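Local atomic coordinates of mediator of RNA polymerase II transcription subunit 18 (Schizosaccharomyces pombe, PDB entry 3C0T), a protein that serves in the Mediator complex, a coactivator that bridges gene-specific regulatory proteins and the basal RNA polymerase II machinery in regulated transcription. Residues A[5-10]-A[164-169]; A[17-22]-A[138-143]; A[24-29]-A[193-198]. One frame throughout, in Å; residues are numbered along the deposited sequence.

Interaction 1: A[5-10]-A[164-169]; sequences YLLGVV and PWILHV
Within the curled antiparallel sheet of the Med18 fold, Leu6 to Val10 pair with Val169 back to Trp165 as two neighbouring strands. Leu6, Gly8 and Val10 form hydrogen-bonded pairs with Val169, Leu167 and Trp165, each closed by two backbone bonds; Leu167 N meets Gly8 O at 2.7 Å. The intervening pairs, Leu7 with His168 and Val9 with Ile166, are non-hydrogen-bonded, and Leu7 CA instead directs a C-H...O contact at Leu167 O (3.4 Å). His168 CG is anti to the backbone N (chi1 -176°), and the ring it carries meets Tyr5 CB at its edge, in plane, 3.5 Å from His168 NE2. His168 CB and CG both lie 3.7 Å from Leu7 CD2. The Tyr5 ring stands nearly perpendicular to the imidazole, at 88°, in an oblique approach, and its OH is bound by Val205 O. An alanine at His168 would probably leave a gap beside Tyr5 CB and take the ring carbon CG from Leu7 CD2, though CB would stay. Further along the same face, Val9 CG2 rests on Pro164 CB at 3.4 Å. On the other face the Val10 and Leu167 side chains cross, CG2 of Val10 4.1 Å from CG of Leu167. The hydrogen bonds between the segments are thus all backbone bonds, and the side chains meet by apolar and ring contacts, so that Leu6 and Val169 meet helix 179-196, while Leu7, Val9 and Ile166 on the other face, with Pro164, meet apolar side chains of another protein.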
# COMPACT_ATOMS: atom_id res chain seq x y z
N TYR A 5 -7.68 -8.35 4.11
CA TYR A 5 -7.21 -8.17 2.75
C TYR A 5 -6.84 -9.44 2.00
O TYR A 5 -6.78 -10.52 2.56
CB TYR A 5 -5.99 -7.27 2.77
CG TYR A 5 -4.82 -7.94 3.47
CD1 TYR A 5 -3.91 -8.72 2.74
CD2 TYR A 5 -4.68 -7.87 4.85
CE1 TYR A 5 -2.89 -9.41 3.38
CE2 TYR A 5 -3.65 -8.57 5.51
CZ TYR A 5 -2.77 -9.34 4.77
OH TYR A 5 -1.77 -10.05 5.40
N LEU A 6 -6.57 -9.26 0.71
CA LEU A 6 -6.14 -10.33 -0.18
C LEU A 6 -5.12 -9.68 -1.10
O LEU A 6 -5.25 -8.50 -1.45
CB LEU A 6 -7.31 -10.86 -1.01
CG LEU A 6 -8.33 -11.69 -0.23
CD1 LEU A 6 -9.48 -12.09 -1.14
CD2 LEU A 6 -7.65 -12.93 0.35
N LEU A 7 -4.09 -10.43 -1.47
CA LEU A 7 -3.06 -9.91 -2.34
C LEU A 7 -2.86 -10.78 -3.58
O LEU A 7 -3.06 -12.00 -3.54
CB LEU A 7 -1.74 -9.80 -1.58
CG LEU A 7 -1.53 -8.58 -0.68
CD1 LEU A 7 -0.25 -8.76 0.11
CD2 LEU A 7 -1.44 -7.31 -1.52
N GLY A 8 -2.47 -10.13 -4.67
CA GLY A 8 -2.24 -10.82 -5.92
C GLY A 8 -1.21 -10.05 -6.74
O GLY A 8 -0.93 -8.88 -6.45
N VAL A 9 -0.65 -10.70 -7.75
CA VAL A 9 0.35 -10.04 -8.58
C VAL A 9 -0.10 -10.11 -10.04
O VAL A 9 -0.63 -11.12 -10.50
CB VAL A 9 1.74 -10.73 -8.39
CG1 VAL A 9 1.85 -11.97 -9.26
CG2 VAL A 9 2.85 -9.75 -8.67
N VAL A 10 0.09 -9.01 -10.77
CA VAL A 10 -0.30 -8.93 -12.18
C VAL A 10 0.92 -8.59 -13.03
O VAL A 10 1.48 -7.51 -12.90
CB VAL A 10 -1.35 -7.83 -12.41
CG1 VAL A 10 -1.61 -7.65 -13.90
CG2 VAL A 10 -2.64 -8.18 -11.69
N PRO A 164 6.18 -6.49 -11.60
CA PRO A 164 4.75 -6.77 -11.77
C PRO A 164 3.93 -5.72 -11.00
O PRO A 164 4.47 -5.00 -10.15
CB PRO A 164 4.60 -8.15 -11.15
CG PRO A 164 5.58 -8.08 -10.01
CD PRO A 164 6.79 -7.44 -10.66
N TRP A 165 2.65 -5.62 -11.32
CA TRP A 165 1.77 -4.70 -10.62
C TRP A 165 1.23 -5.51 -9.45
O TRP A 165 1.04 -6.73 -9.57
CB TRP A 165 0.62 -4.25 -11.49
CG TRP A 165 1.02 -3.28 -12.56
CD1 TRP A 165 1.63 -3.57 -13.74
CD2 TRP A 165 0.84 -1.86 -12.53
NE1 TRP A 165 1.84 -2.41 -14.46
CE2 TRP A 165 1.37 -1.35 -13.74
CE3 TRP A 165 0.28 -0.96 -11.60
CZ2 TRP A 165 1.36 0.02 -14.05
CZ3 TRP A 165 0.27 0.41 -11.91
CH2 TRP A 165 0.81 0.88 -13.13
N ILE A 166 0.99 -4.85 -8.33
CA ILE A 166 0.46 -5.54 -7.16
C ILE A 166 -1.03 -5.27 -7.07
O ILE A 166 -1.48 -4.13 -7.24
CB ILE A 166 1.16 -5.06 -5.87
CG1 ILE A 166 2.63 -5.48 -5.89
CG2 ILE A 166 0.46 -5.64 -4.63
CD1 ILE A 166 3.42 -5.02 -4.69
N LEU A 167 -1.80 -6.33 -6.82
CA LEU A 167 -3.25 -6.22 -6.67
C LEU A 167 -3.55 -6.41 -5.20
O LEU A 167 -3.37 -7.51 -4.67
CB LEU A 167 -3.96 -7.32 -7.47
CG LEU A 167 -4.95 -6.88 -8.57
CD1 LEU A 167 -5.78 -8.08 -8.97
CD2 LEU A 167 -5.87 -5.78 -8.09
N HIS A 168 -4.01 -5.35 -4.54
CA HIS A 168 -4.32 -5.40 -3.11
C HIS A 168 -5.81 -5.12 -2.88
O HIS A 168 -6.31 -4.04 -3.19
CB HIS A 168 -3.47 -4.36 -2.37
CG HIS A 168 -3.64 -4.37 -0.89
ND1 HIS A 168 -3.01 -3.47 -0.06
CD2 HIS A 168 -4.37 -5.17 -0.07
CE1 HIS A 168 -3.34 -3.71 1.20
NE2 HIS A 168 -4.17 -4.73 1.22
N VAL A 169 -6.51 -6.11 -2.33
CA VAL A 169 -7.93 -5.96 -2.04
C VAL A 169 -8.10 -5.90 -0.53
O VAL A 169 -7.58 -6.75 0.20
CB VAL A 169 -8.75 -7.16 -2.59
CG1 VAL A 169 -10.24 -6.90 -2.39
CG2 VAL A 169 -8.44 -7.36 -4.08

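Interaction 2: A[17-22]-A[138-143]; sequences AVVNSL and VRIYQT
Helix 17-22 runs nearly antiparallel to strand 138-143, their axes 11.1 Å apart at closest and at 159°, with Val19 and Ile140 the closest pair of CA atoms. Only side chains bridge that spacing, and Ile140 does most of the work. Its CG1 is anti to the backbone N (chi1 -177°) and its CD1 is in turn anti to CA (chi2 167°), so the chain is fully stretched and delivers its end methyl to the helix. There Ile140 CD1 meets three residues one turn apart or less. Val18 CG1 lies 4.2 Å from it, in an oblique crossing of the two side chains. Leu22 CD1 stands at 4.3 Å from Ile140 CD1, and Val19 CG2 makes a more marginal touch at 4.4 Å. The other branch of Leu22 turns to the strand residue two places earlier, Val138, which also points toward the helix, CD2 of Leu22 approaching Val138 CG2 at 4.4 Å. Leu22 therefore spans two strand positions, one with each methyl. No hydrogen bond joins the segments, and the separations are those of loose apolar contact. On the helix, Ser21 OG bonds back to Ala17 O at 3.1 Å, from the opposite face of that carbonyl to the Ser21 N bond. The contact lays helix 15-25 over the sheet: Val18 and Ile140 also touch Val10 of strand 2-10, Ile140 and Trp165 of strand 165-173 pack together, and Tyr131 of strand 118-133 touches Val19, Leu22 and Val138.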
# COMPACT_ATOMS: atom_id res chain seq x y z
N ALA A 17 -5.13 -5.83 -20.10
CA ALA A 17 -6.29 -6.72 -20.04
C ALA A 17 -6.92 -6.79 -18.65
O ALA A 17 -8.15 -6.83 -18.52
CB ALA A 17 -5.89 -8.13 -20.51
N VAL A 18 -6.09 -6.81 -17.61
CA VAL A 18 -6.61 -6.89 -16.25
C VAL A 18 -7.34 -5.62 -15.86
O VAL A 18 -8.40 -5.67 -15.25
CB VAL A 18 -5.50 -7.20 -15.25
CG1 VAL A 18 -6.02 -7.04 -13.82
CG2 VAL A 18 -5.01 -8.63 -15.46
N VAL A 19 -6.77 -4.48 -16.23
CA VAL A 19 -7.40 -3.21 -15.91
C VAL A 19 -8.75 -3.13 -16.61
O VAL A 19 -9.74 -2.73 -16.00
CB VAL A 19 -6.50 -2.02 -16.32
CG1 VAL A 19 -7.27 -0.71 -16.20
CG2 VAL A 19 -5.28 -1.99 -15.41
N ASN A 20 -8.81 -3.51 -17.88
CA ASN A 20 -10.09 -3.46 -18.59
C ASN A 20 -11.09 -4.41 -17.91
O ASN A 20 -12.28 -4.08 -17.80
CB ASN A 20 -9.93 -3.84 -20.06
CG ASN A 20 -9.26 -2.73 -20.88
OD1 ASN A 20 -9.50 -1.54 -20.66
ND2 ASN A 20 -8.43 -3.13 -21.84
N SER A 21 -10.63 -5.57 -17.46
CA SER A 21 -11.51 -6.52 -16.77
C SER A 21 -12.02 -5.88 -15.48
O SER A 21 -13.20 -6.03 -15.13
CB SER A 21 -10.78 -7.81 -16.43
OG SER A 21 -10.48 -8.57 -17.59
N LEU A 22 -11.14 -5.18 -14.77
CA LEU A 22 -11.51 -4.52 -13.53
C LEU A 22 -12.51 -3.41 -13.79
O LEU A 22 -13.41 -3.17 -12.97
CB LEU A 22 -10.27 -3.96 -12.83
CG LEU A 22 -9.24 -4.94 -12.26
CD1 LEU A 22 -7.99 -4.17 -11.82
CD2 LEU A 22 -9.83 -5.70 -11.08
N VAL A 138 -10.19 -2.22 -4.16
CA VAL A 138 -9.22 -3.03 -4.87
C VAL A 138 -8.28 -2.08 -5.58
O VAL A 138 -8.68 -1.30 -6.46
CB VAL A 138 -9.90 -4.01 -5.84
CG1 VAL A 138 -11.24 -3.49 -6.23
CG2 VAL A 138 -9.02 -4.26 -7.05
N ARG A 139 -7.02 -2.13 -5.16
CA ARG A 139 -5.99 -1.27 -5.69
C ARG A 139 -4.97 -2.08 -6.49
O ARG A 139 -4.53 -3.15 -6.06
CB ARG A 139 -5.31 -0.54 -4.51
CG ARG A 139 -4.06 0.22 -4.86
CD ARG A 139 -3.37 0.79 -3.62
NE ARG A 139 -4.13 1.88 -2.99
CZ ARG A 139 -3.57 2.86 -2.30
NH1 ARG A 139 -2.25 2.89 -2.14
NH2 ARG A 139 -4.32 3.84 -1.79
N ILE A 140 -4.62 -1.60 -7.68
CA ILE A 140 -3.62 -2.26 -8.51
C ILE A 140 -2.54 -1.19 -8.63
O ILE A 140 -2.78 -0.09 -9.14
CB ILE A 140 -4.19 -2.69 -9.89
CG1 ILE A 140 -3.12 -3.43 -10.69
CG2 ILE A 140 -4.73 -1.50 -10.66
CD1 ILE A 140 -3.66 -4.17 -11.91
N TYR A 141 -1.34 -1.50 -8.15
CA TYR A 141 -0.28 -0.50 -8.14
C TYR A 141 1.13 -1.00 -8.36
O TYR A 141 1.40 -2.20 -8.37
CB TYR A 141 -0.29 0.25 -6.81
CG TYR A 141 0.14 -0.61 -5.63
CD1 TYR A 141 -0.75 -1.47 -4.99
CD2 TYR A 141 1.45 -0.56 -5.15
CE1 TYR A 141 -0.36 -2.26 -3.91
CE2 TYR A 141 1.86 -1.35 -4.07
CZ TYR A 141 0.95 -2.20 -3.46
OH TYR A 141 1.35 -2.98 -2.38
N GLN A 142 2.03 -0.04 -8.48
CA GLN A 142 3.44 -0.32 -8.68
C GLN A 142 4.18 0.56 -7.68
O GLN A 142 3.76 1.69 -7.43
CB GLN A 142 3.83 0.06 -10.10
CG GLN A 142 4.99 -0.75 -10.65
CD GLN A 142 5.01 -0.73 -12.15
OE1 GLN A 142 5.21 0.32 -12.78
NE2 GLN A 142 4.80 -1.90 -12.76
N THR A 143 5.24 0.04 -7.06
CA THR A 143 5.95 0.89 -6.12
C THR A 143 7.21 1.41 -6.81
O THR A 143 8.02 0.65 -7.35
CB THR A 143 6.24 0.15 -4.77
OG1 THR A 143 7.62 -0.20 -4.68
CG2 THR A 143 5.39 -1.07 -4.64

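Interaction 3: A[24-29]-A[193-198]; sequences KTLDGP and KTLLSA
Leu26 overlaps both Leu195 and Leu196, one with each of its methyls, where the last part of helix 15-25 meets that of helix 179-196 on the helix-bearing side of the curled Med18 sheet. Its CD2 touches Leu195 CD1 at 4.0 Å, the two side chains sliding past each other in opposite directions. Its CD1 meets Leu196 CD2 at 4.1 Å, and this pair crosses at about a right angle. Leu26 is the first residue to leave helical geometry; its CG lies beside the backbone N (chi1 -52°), anti to the carbonyl carbon, and the CD1 and CD2 methyls beyond it reach the two leucines. Thr25, one residue earlier, completes the patch, its CB lying 4.1 Å from Leu195 CD2. The segments share no hydrogen bond, so they are joined by van der Waals contacts, chiefly between branched aliphatic carbons. Phe133 of strand 118-133 packs against both Leu26 and Leu195, and Leu22 of helix 15-25 against Leu196, linking the patch to the apolar layer between helices and sheet. Beside Leu196 CD2, at 4.2 Å, sits Thr25 OG1, whose polar partner is the backbone oxygen Ser21 O, one turn back in its own helix.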
# COMPACT_ATOMS: atom_id res chain seq x y z
N LYS A 24 -14.62 -3.41 -16.24
CA LYS A 24 -15.83 -4.04 -16.71
C LYS A 24 -16.64 -4.62 -15.56
O LYS A 24 -17.87 -4.66 -15.62
CB LYS A 24 -15.49 -5.14 -17.72
CG LYS A 24 -16.64 -6.06 -18.08
CD LYS A 24 -16.20 -7.12 -19.09
CE LYS A 24 -17.18 -8.29 -19.17
NZ LYS A 24 -17.18 -9.12 -17.91
N THR A 25 -15.96 -5.06 -14.49
CA THR A 25 -16.66 -5.66 -13.36
C THR A 25 -16.78 -4.84 -12.08
O THR A 25 -17.65 -5.13 -11.26
CB THR A 25 -16.03 -7.02 -12.99
OG1 THR A 25 -14.75 -6.81 -12.40
CG2 THR A 25 -15.87 -7.89 -14.22
N LEU A 26 -15.95 -3.82 -11.91
CA LEU A 26 -15.99 -3.01 -10.69
C LEU A 26 -16.31 -1.55 -10.92
O LEU A 26 -16.39 -1.09 -12.06
CB LEU A 26 -14.65 -3.10 -9.97
CG LEU A 26 -14.09 -4.49 -9.69
CD1 LEU A 26 -12.74 -4.38 -9.01
CD2 LEU A 26 -15.07 -5.27 -8.82
N ASP A 27 -16.50 -0.82 -9.83
CA ASP A 27 -16.74 0.61 -9.91
C ASP A 27 -15.38 1.31 -9.82
O ASP A 27 -14.45 0.80 -9.19
CB ASP A 27 -17.66 1.08 -8.78
CG ASP A 27 -19.09 0.55 -8.91
OD1 ASP A 27 -19.56 0.34 -10.06
OD2 ASP A 27 -19.75 0.35 -7.87
N GLY A 28 -15.29 2.48 -10.44
CA GLY A 28 -14.04 3.22 -10.43
C GLY A 28 -13.54 3.31 -11.85
O GLY A 28 -14.32 3.14 -12.78
N PRO A 29 -12.23 3.53 -12.07
CA PRO A 29 -11.21 3.69 -11.03
C PRO A 29 -10.87 5.14 -10.76
O PRO A 29 -11.37 6.05 -11.42
CB PRO A 29 -10.02 2.96 -11.64
CG PRO A 29 -10.11 3.42 -13.08
CD PRO A 29 -11.61 3.39 -13.40
N LYS A 193 -13.21 -11.75 -4.41
CA LYS A 193 -12.26 -12.76 -4.82
C LYS A 193 -12.78 -13.59 -6.00
O LYS A 193 -12.08 -13.75 -7.00
CB LYS A 193 -11.94 -13.70 -3.66
CG LYS A 193 -10.86 -14.75 -3.94
CD LYS A 193 -10.79 -15.76 -2.81
CE LYS A 193 -9.44 -16.45 -2.72
NZ LYS A 193 -9.08 -17.20 -3.96
N THR A 194 -14.00 -14.12 -5.90
CA THR A 194 -14.51 -14.92 -7.00
C THR A 194 -14.83 -14.03 -8.19
O THR A 194 -14.75 -14.47 -9.34
CB THR A 194 -15.78 -15.77 -6.60
OG1 THR A 194 -16.94 -15.26 -7.27
CG2 THR A 194 -15.99 -15.74 -5.12
N LEU A 195 -15.17 -12.78 -7.93
CA LEU A 195 -15.45 -11.88 -9.04
C LEU A 195 -14.18 -11.61 -9.87
O LEU A 195 -14.28 -11.35 -11.07
CB LEU A 195 -16.00 -10.55 -8.52
CG LEU A 195 -17.26 -9.98 -9.18
CD1 LEU A 195 -17.38 -8.50 -8.84
CD2 LEU A 195 -17.18 -10.15 -10.68
N LEU A 196 -13.01 -11.68 -9.24
CA LEU A 196 -11.74 -11.42 -9.94
C LEU A 196 -10.92 -12.67 -10.23
O LEU A 196 -9.83 -12.59 -10.81
CB LEU A 196 -10.84 -10.47 -9.12
CG LEU A 196 -11.36 -9.16 -8.52
CD1 LEU A 196 -10.16 -8.31 -8.14
CD2 LEU A 196 -12.24 -8.42 -9.50
N SER A 197 -11.43 -13.83 -9.80
CA SER A 197 -10.73 -15.10 -9.99
C SER A 197 -10.52 -15.48 -11.44
O SER A 197 -9.67 -16.32 -11.74
CB SER A 197 -11.50 -16.22 -9.29
OG SER A 197 -12.81 -16.34 -9.84
N ALA A 198 -11.31 -14.90 -12.34
CA ALA A 198 -11.19 -15.21 -13.76
C ALA A 198 -9.92 -14.62 -14.35
O ALA A 198 -9.48 -15.05 -15.42
CB ALA A 198 -12.41 -14.69 -14.52

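The three contacts lie on the same side of the chain's centre and reach one antiparallel sheet. Centre to centre, interaction 1 is 8 Å from interaction 2 and 13 Å from interaction 3, with 10 Å between interactions 2 and 3. Both segments of interaction 2 fall between those of interaction 1 in sequence, while those of interaction 3 alternate with both. Strand 2-10 leads into helix 15-25, which serves interactions 2 and 3; strand 165-173 borders strand 136-146 through probable backbone bonds and leads into helix 179-196, whose later residues take part in interaction 3. Leu26 CD1 against Val138 CG1 joins interactions 2 and 3. N-terminal and C-terminal elements are thereby fastened together.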